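Local atomic coordinates of G/U mismatch-specific DNA glycosylase (Deinococcus radiodurans, PDB entry 2C2Q), a protein that belongs to the uracil-DNA glycosylase superfamily and folds as a single α/β domain around a central, mostly parallel β-sheet. Residues R43-N48 with V85-S90; K52-L57 with R65-Q70. The protein carries 1 engineered substitution. All blocks are in the same frame, centred on the assembly; numbering follows the deposited sequence.

Contact 1 (R43-N48 with V85-S90); sequences RAYYAN and VAKRHS
K87 reaches across to Y45 with its ammonium nitrogen, and the whole contact comes down to that nitrogen and the phenol oxygen. From CB, 7.2 Å from Y45 OH, the chain of K87 sets off with CG anti to the carbonyl carbon (chi1 -73°), and two further turns in the same sense, at chi2 and chi3, coil it instead of letting it run straight. The methylenes only approach the tyrosine, K87 CE stopping 4.3 Å from Y45 OH; the K87 side chain packs instead on Y16 and K109. K87 NZ then comes to 2.8 Å from Y45 OH. The angle K87 CE, K87 NZ, Y45 OH is 164°, so the oxygen lies on the continuation of the CE-NZ bond, and the N-H bonds probably lean aside toward D20 and V18 O. From the ring the nitrogen stays further off, 3.9 Å between K87 NZ and Y45 CZ. The two side chains cross at about a right angle, and the segments bury just 61 Å² between them.

Both belong to loops of the α/β fold. Y45 follows soon after helix 37-42, which closes at R43 in a Schellman motif, and K87 follows strand 80-84. The strongest polar partners of both tips lie in residues V18-D20: K87 NZ forms a salt bridge with D20 and a hydrogen bond to V18 O, while Y45 OH is hydrogen-bonded to P19 O. A bound acetate ion, probably from the crystallisation liquor, lies about 3 Å from the Y45 side chain and may mark a pocket.

The chemistry is thus that of a buried lysine whose charge is probably balanced by the D20 carboxylate, with V18 O as a further acceptor. The phenol oxygen, itself committed to P19 O, probably adds to the polar setting of that nitrogen.

Contact 2 (K52-L57 with R65-Q70); sequences KFWRTL and RQLVPQ
W54 is the centre of this helix-loop packing in the α/β fold of the uracil-DNA glycosylase superfamily: it leaves the first turn of helix 53-59 and lays its indole against residues 66-69, the loop that runs back past the helix. With chi1 at -64°, CG sits beside the backbone N, and the ring is directed at the loop. P69 lies over one indole face, its N 4.1 Å above the plane and displaced toward the rim. The proline ring is oblique to the indole and works on its five-membered part, P69 CG being 3.7 Å from W54 NE1. The other face belongs to F53, whose ring edge stands over the middle of the indole with the two planes nearly perpendicular.

L67 lies on the P69 side of the indole plane, at the rim of the six-membered part, with its CB 3.8 Å from W54 CE3 and its CG and CD1 near CZ3. W54 is therefore held between F53 on one face and L67 with P69 on the other, while NE1 bonds to Y45 O. The L67 carbonyl oxygen meets the root of the side chain instead, 3.4 Å from W54 CB. Q66 handles the outer rim. Its CG is anti to the backbone N (chi1 172°) and the rest of the chain is extended, which carries the flat amide along the helix backbone: CG rests on the W54 carbonyl, and Q66 OE1 ends 3.6 Å from R55 CA.

F53 and L57 also pack on L30 of strand 28-32.

No direct hydrogen bond joins the two segments; a water does the work. It donates to W54 O at 2.9 Å, accepts from L67 N at 3.0 Å, and lies in the plane of the indole at its edge.

How the contacts relate
Along the chain, contact 2 is nested inside the loop that contact 1 closes, and their centres are 15 Å apart. Contact 1 is wholly buried and joins two loops through a polar pair, whereas contact 2 runs from a buried helix face out to an exposed glutamine and relies on apolar packing plus a water, burying about five times as much surface. They meet through 43-48: the probable hydrogen bond from W54 NE1 to Y45 O spans 2.9 Å. The rings of Y46 and F53 are stacked, with Y46 CD2 3.3 Å from F53 CD2. The Y45 backbone thus serves contact 2, and its side chain contact 1.

Contact 1 (R43-N48 with V85-S90)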
loop_
_atom_site.group_PDB
_atom_site.type_symbol
_atom_site.label_atom_id
_atom_site.label_comp_id
_atom_site.label_asym_id
_atom_site.label_seq_id
_atom_site.Cartn_x
_atom_site.Cartn_y
_atom_site.Cartn_z
ATOM N N ARG A 43 4.261 -8.527 13.573
ATOM C CA ARG A 43 5.062 -8.730 12.370
ATOM C C ARG A 43 4.093 -9.005 11.192
ATOM O O ARG A 43 4.216 -9.989 10.473
ATOM C CB ARG A 43 6.085 -9.903 12.538
ATOM C CG ARG A 43 7.258 -9.454 13.445
ATOM C CD ARG A 43 8.310 -10.544 13.558
ATOM N NE ARG A 43 9.182 -10.371 14.722
ATOM C CZ ARG A 43 10.056 -11.293 15.171
ATOM N NH1 ARG A 43 10.199 -12.464 14.563
ATOM N NH2 ARG A 43 10.800 -11.038 16.248
ATOM N N ALA A 44 3.114 -8.123 11.001
ATOM C CA ALA A 44 2.133 -8.295 9.908
ATOM C C ALA A 44 1.726 -6.886 9.398
ATOM O O ALA A 44 2.394 -5.875 9.736
ATOM C CB ALA A 44 0.910 -9.123 10.427
ATOM N N TYR A 45 0.656 -6.812 8.589
ATOM C CA TYR A 45 0.170 -5.524 8.072
ATOM C C TYR A 45 -1.252 -5.355 8.521
ATOM O O TYR A 45 -1.966 -6.362 8.544
ATOM C CB TYR A 45 0.227 -5.495 6.543
ATOM C CG TYR A 45 1.629 -5.269 5.967
ATOM C CD1 TYR A 45 2.023 -4.012 5.463
ATOM C CD2 TYR A 45 2.554 -6.329 5.951
ATOM C CE1 TYR A 45 3.350 -3.836 4.902
ATOM C CE2 TYR A 45 3.839 -6.153 5.428
ATOM C CZ TYR A 45 4.218 -4.904 4.906
ATOM O OH TYR A 45 5.484 -4.738 4.349
ATOM N N TYR A 46 -1.630 -4.095 8.761
ATOM C CA TYR A 46 -3.014 -3.665 9.105
ATOM C C TYR A 46 -3.620 -4.653 10.095
ATOM O O TYR A 46 -4.742 -5.201 9.858
ATOM C CB TYR A 46 -3.840 -3.568 7.807
ATOM C CG TYR A 46 -3.200 -2.661 6.798
ATOM C CD1 TYR A 46 -3.276 -1.244 6.917
ATOM C CD2 TYR A 46 -2.494 -3.197 5.728
ATOM C CE1 TYR A 46 -2.645 -0.421 5.996
ATOM C CE2 TYR A 46 -1.859 -2.391 4.779
ATOM C CZ TYR A 46 -1.914 -0.988 4.909
ATOM O OH TYR A 46 -1.303 -0.149 4.021
ATOM N N ALA A 47 -2.860 -4.905 11.184
ATOM C CA ALA A 47 -3.213 -5.920 12.158
ATOM C C ALA A 47 -4.164 -5.439 13.273
ATOM O O ALA A 47 -4.662 -6.270 14.047
ATOM C CB ALA A 47 -1.930 -6.588 12.775
ATOM N N ASN A 48 -4.358 -4.127 13.397
ATOM C CA ASN A 48 -5.326 -3.579 14.361
ATOM C C ASN A 48 -6.676 -4.117 13.923
ATOM O O ASN A 48 -7.089 -3.970 12.775
ATOM C CB ASN A 48 -5.307 -2.063 14.348
ATOM C CG ASN A 48 -6.357 -1.455 15.274
ATOM O OD1 ASN A 48 -7.455 -2.000 15.414
ATOM N ND2 ASN A 48 -6.025 -0.347 15.895
ATOM N N VAL A 85 5.905 3.581 3.459
ATOM C CA VAL A 85 6.888 4.665 3.272
ATOM C C VAL A 85 7.934 4.629 4.378
ATOM O O VAL A 85 9.120 4.918 4.151
ATOM C CB VAL A 85 6.169 6.032 3.197
ATOM C CG1 VAL A 85 7.166 7.174 2.899
ATOM C CG2 VAL A 85 5.024 6.002 2.129
ATOM N N ALA A 86 7.508 4.302 5.595
ATOM C CA ALA A 86 8.402 4.133 6.744
ATOM C C ALA A 86 8.468 2.638 7.163
ATOM O O ALA A 86 7.440 2.035 7.535
ATOM C CB ALA A 86 7.939 4.977 7.881
ATOM N N LYS A 87 9.663 2.047 7.103
ATOM C CA LYS A 87 9.800 0.615 7.338
ATOM C C LYS A 87 10.505 0.242 8.674
ATOM O O LYS A 87 10.470 -0.892 9.087
ATOM C CB LYS A 87 10.584 0.004 6.195
ATOM C CG LYS A 87 9.798 -0.100 4.889
ATOM C CD LYS A 87 8.526 -1.016 4.990
ATOM C CE LYS A 87 8.876 -2.413 5.473
ATOM N NZ LYS A 87 7.771 -3.428 5.237
ATOM N N ARG A 88 11.232 1.209 9.238
ATOM C CA ARG A 88 12.049 0.974 10.437
ATOM C C ARG A 88 11.458 1.550 11.717
ATOM O O ARG A 88 12.120 1.477 12.780
ATOM C CB ARG A 88 13.437 1.631 10.216
ATOM C CG ARG A 88 14.203 1.017 9.006
ATOM C CD ARG A 88 15.652 1.553 8.854
ATOM N NE ARG A 88 16.380 0.912 7.751
ATOM C CZ ARG A 88 16.177 1.198 6.453
ATOM N NH1 ARG A 88 15.254 2.084 6.081
ATOM N NH2 ARG A 88 16.912 0.592 5.517
ATOM N N HIS A 89 10.256 2.147 11.631
ATOM C CA HIS A 89 9.609 2.742 12.780
ATOM C C HIS A 89 8.124 2.379 12.706
ATOM O O HIS A 89 7.588 2.155 11.627
ATOM C CB HIS A 89 9.719 4.282 12.736
ATOM C CG HIS A 89 11.137 4.805 12.736
ATOM N ND1 HIS A 89 11.920 4.851 11.599
ATOM C CD2 HIS A 89 11.903 5.302 13.743
ATOM C CE1 HIS A 89 13.109 5.363 11.904
ATOM N NE2 HIS A 89 13.126 5.635 13.203
ATOM N N SER A 90 7.470 2.377 13.873
ATOM C CA SER A 90 6.053 2.112 13.940
ATOM C C SER A 90 5.359 3.203 14.715
ATOM O O SER A 90 5.997 3.960 15.478
ATOM C CB SER A 90 5.817 0.746 14.585
ATOM O OG SER A 90 6.160 0.718 15.984
#

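Contact 2 (K52-L57 with R65-Q70)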
loop_
_atom_site.group_PDB
_atom_site.type_symbol
_atom_site.label_atom_id
_atom_site.label_comp_id
_atom_site.label_asym_id
_atom_site.label_seq_id
_atom_site.Cartn_x
_atom_site.Cartn_y
_atom_site.Cartn_z
ATOM N N LYS A 52 -9.933 -1.432 8.701
ATOM C CA LYS A 52 -10.848 -2.050 7.701
ATOM C C LYS A 52 -10.109 -2.659 6.489
ATOM O O LYS A 52 -10.739 -3.163 5.571
ATOM C CB LYS A 52 -11.841 -1.000 7.115
ATOM C CG LYS A 52 -12.642 -0.251 8.146
ATOM C CD LYS A 52 -13.738 0.625 7.439
ATOM C CE LYS A 52 -13.396 2.070 7.679
ATOM N NZ LYS A 52 -13.551 2.429 9.097
ATOM N N PHE A 53 -8.748 -2.612 6.461
ATOM C CA PHE A 53 -8.045 -2.999 5.254
ATOM C C PHE A 53 -8.391 -4.428 4.756
ATOM O O PHE A 53 -8.720 -4.579 3.557
ATOM C CB PHE A 53 -6.538 -2.950 5.556
ATOM C CG PHE A 53 -5.670 -3.295 4.368
ATOM C CD1 PHE A 53 -5.319 -2.349 3.411
ATOM C CD2 PHE A 53 -5.099 -4.590 4.276
ATOM C CE1 PHE A 53 -4.460 -2.699 2.340
ATOM C CE2 PHE A 53 -4.265 -4.916 3.205
ATOM C CZ PHE A 53 -3.960 -4.001 2.256
ATOM N N TRP A 54 -8.231 -5.454 5.593
ATOM C CA TRP A 54 -8.428 -6.872 5.176
ATOM C C TRP A 54 -9.885 -7.150 4.718
ATOM O O TRP A 54 -10.088 -7.711 3.638
ATOM C CB TRP A 54 -7.961 -7.852 6.213
ATOM C CG TRP A 54 -6.478 -7.728 6.426
ATOM C CD1 TRP A 54 -5.872 -7.246 7.525
ATOM C CD2 TRP A 54 -5.419 -8.030 5.463
ATOM N NE1 TRP A 54 -4.493 -7.254 7.361
ATOM C CE2 TRP A 54 -4.183 -7.679 6.096
ATOM C CE3 TRP A 54 -5.392 -8.517 4.140
ATOM C CZ2 TRP A 54 -2.937 -7.901 5.492
ATOM C CZ3 TRP A 54 -4.141 -8.705 3.512
ATOM C CH2 TRP A 54 -2.932 -8.388 4.199
ATOM N N ARG A 55 -10.824 -6.596 5.470
ATOM C CA ARG A 55 -12.277 -6.624 5.066
ATOM C C ARG A 55 -12.441 -5.970 3.695
ATOM O O ARG A 55 -13.116 -6.522 2.810
ATOM C CB ARG A 55 -13.076 -5.842 6.088
ATOM C CG ARG A 55 -14.597 -5.715 5.885
ATOM C CD ARG A 55 -15.200 -5.018 7.165
ATOM N NE ARG A 55 -14.186 -5.097 8.248
ATOM C CZ ARG A 55 -13.962 -4.168 9.184
ATOM N NH1 ARG A 55 -14.720 -3.064 9.250
ATOM N NH2 ARG A 55 -12.989 -4.355 10.086
ATOM N N THR A 56 -11.856 -4.777 3.513
ATOM C CA THR A 56 -12.009 -4.032 2.297
ATOM C C THR A 56 -11.454 -4.777 1.090
ATOM O O THR A 56 -12.114 -4.899 0.069
ATOM C CB THR A 56 -11.416 -2.578 2.436
ATOM O OG1 THR A 56 -12.088 -1.886 3.521
ATOM C CG2 THR A 56 -11.592 -1.745 1.155
ATOM N N LEU A 57 -10.244 -5.342 1.195
ATOM C CA LEU A 57 -9.775 -6.137 0.057
ATOM C C LEU A 57 -10.761 -7.247 -0.355
ATOM O O LEU A 57 -10.881 -7.504 -1.546
ATOM C CB LEU A 57 -8.428 -6.814 0.381
ATOM C CG LEU A 57 -7.194 -5.942 0.656
ATOM C CD1 LEU A 57 -5.897 -6.715 0.531
ATOM C CD2 LEU A 57 -7.052 -4.588 0.098
ATOM N N ARG A 65 -11.253 -14.201 -0.165
ATOM C CA ARG A 65 -11.608 -14.484 1.235
ATOM C C ARG A 65 -11.038 -13.316 2.013
ATOM O O ARG A 65 -10.202 -12.611 1.467
ATOM C CB ARG A 65 -10.926 -15.767 1.705
ATOM C CG ARG A 65 -11.800 -17.058 1.631
ATOM C CD ARG A 65 -10.977 -18.379 1.858
ATOM N NE ARG A 65 -9.557 -18.078 2.109
ATOM C CZ ARG A 65 -9.014 -17.879 3.315
ATOM N NH1 ARG A 65 -9.758 -17.982 4.414
ATOM N NH2 ARG A 65 -7.713 -17.582 3.428
ATOM N N GLN A 66 -11.474 -13.093 3.251
ATOM C CA GLN A 66 -10.849 -12.068 4.078
ATOM C C GLN A 66 -9.603 -12.717 4.722
ATOM O O GLN A 66 -9.716 -13.722 5.479
ATOM C CB GLN A 66 -11.807 -11.496 5.141
ATOM C CG GLN A 66 -11.106 -10.561 6.137
ATOM C CD GLN A 66 -12.053 -9.855 7.115
ATOM O OE1 GLN A 66 -13.233 -9.634 6.811
ATOM N NE2 GLN A 66 -11.534 -9.473 8.266
ATOM N N LEU A 67 -8.429 -12.192 4.399
ATOM C CA LEU A 67 -7.213 -12.771 4.998
ATOM C C LEU A 67 -7.144 -12.315 6.433
ATOM O O LEU A 67 -7.697 -11.240 6.767
ATOM C CB LEU A 67 -5.930 -12.318 4.299
ATOM C CG LEU A 67 -5.625 -12.372 2.795
ATOM C CD1 LEU A 67 -4.177 -12.682 2.460
ATOM C CD2 LEU A 67 -6.603 -13.049 1.851
ATOM N N VAL A 68 -6.415 -13.061 7.283
ATOM C CA VAL A 68 -6.102 -12.571 8.599
ATOM C C VAL A 68 -4.741 -11.868 8.414
ATOM O O VAL A 68 -4.065 -12.128 7.384
ATOM C CB VAL A 68 -6.055 -13.693 9.620
ATOM C CG1 VAL A 68 -7.490 -14.334 9.748
ATOM C CG2 VAL A 68 -5.038 -14.725 9.212
ATOM N N PRO A 69 -4.413 -10.922 9.284
ATOM C CA PRO A 69 -3.156 -10.170 9.119
ATOM C C PRO A 69 -1.914 -11.058 8.878
ATOM O O PRO A 69 -1.045 -10.690 8.041
ATOM C CB PRO A 69 -3.088 -9.313 10.395
ATOM C CG PRO A 69 -4.622 -8.999 10.672
ATOM C CD PRO A 69 -5.212 -10.388 10.425
ATOM N N GLN A 70 -1.866 -12.223 9.521
ATOM C CA GLN A 70 -0.663 -13.080 9.412
ATOM C C GLN A 70 -0.513 -13.747 8.035
ATOM O O GLN A 70 0.531 -14.325 7.726
ATOM C CB GLN A 70 -0.612 -14.096 10.563
ATOM C CG GLN A 70 -0.128 -13.435 11.967
ATOM C CD GLN A 70 -0.245 -14.397 13.180
ATOM O OE1 GLN A 70 0.743 -15.109 13.533
ATOM N NE2 GLN A 70 -1.431 -14.431 13.826
HETATM O O HOH W 1 -8.441 -9.829 2.630
#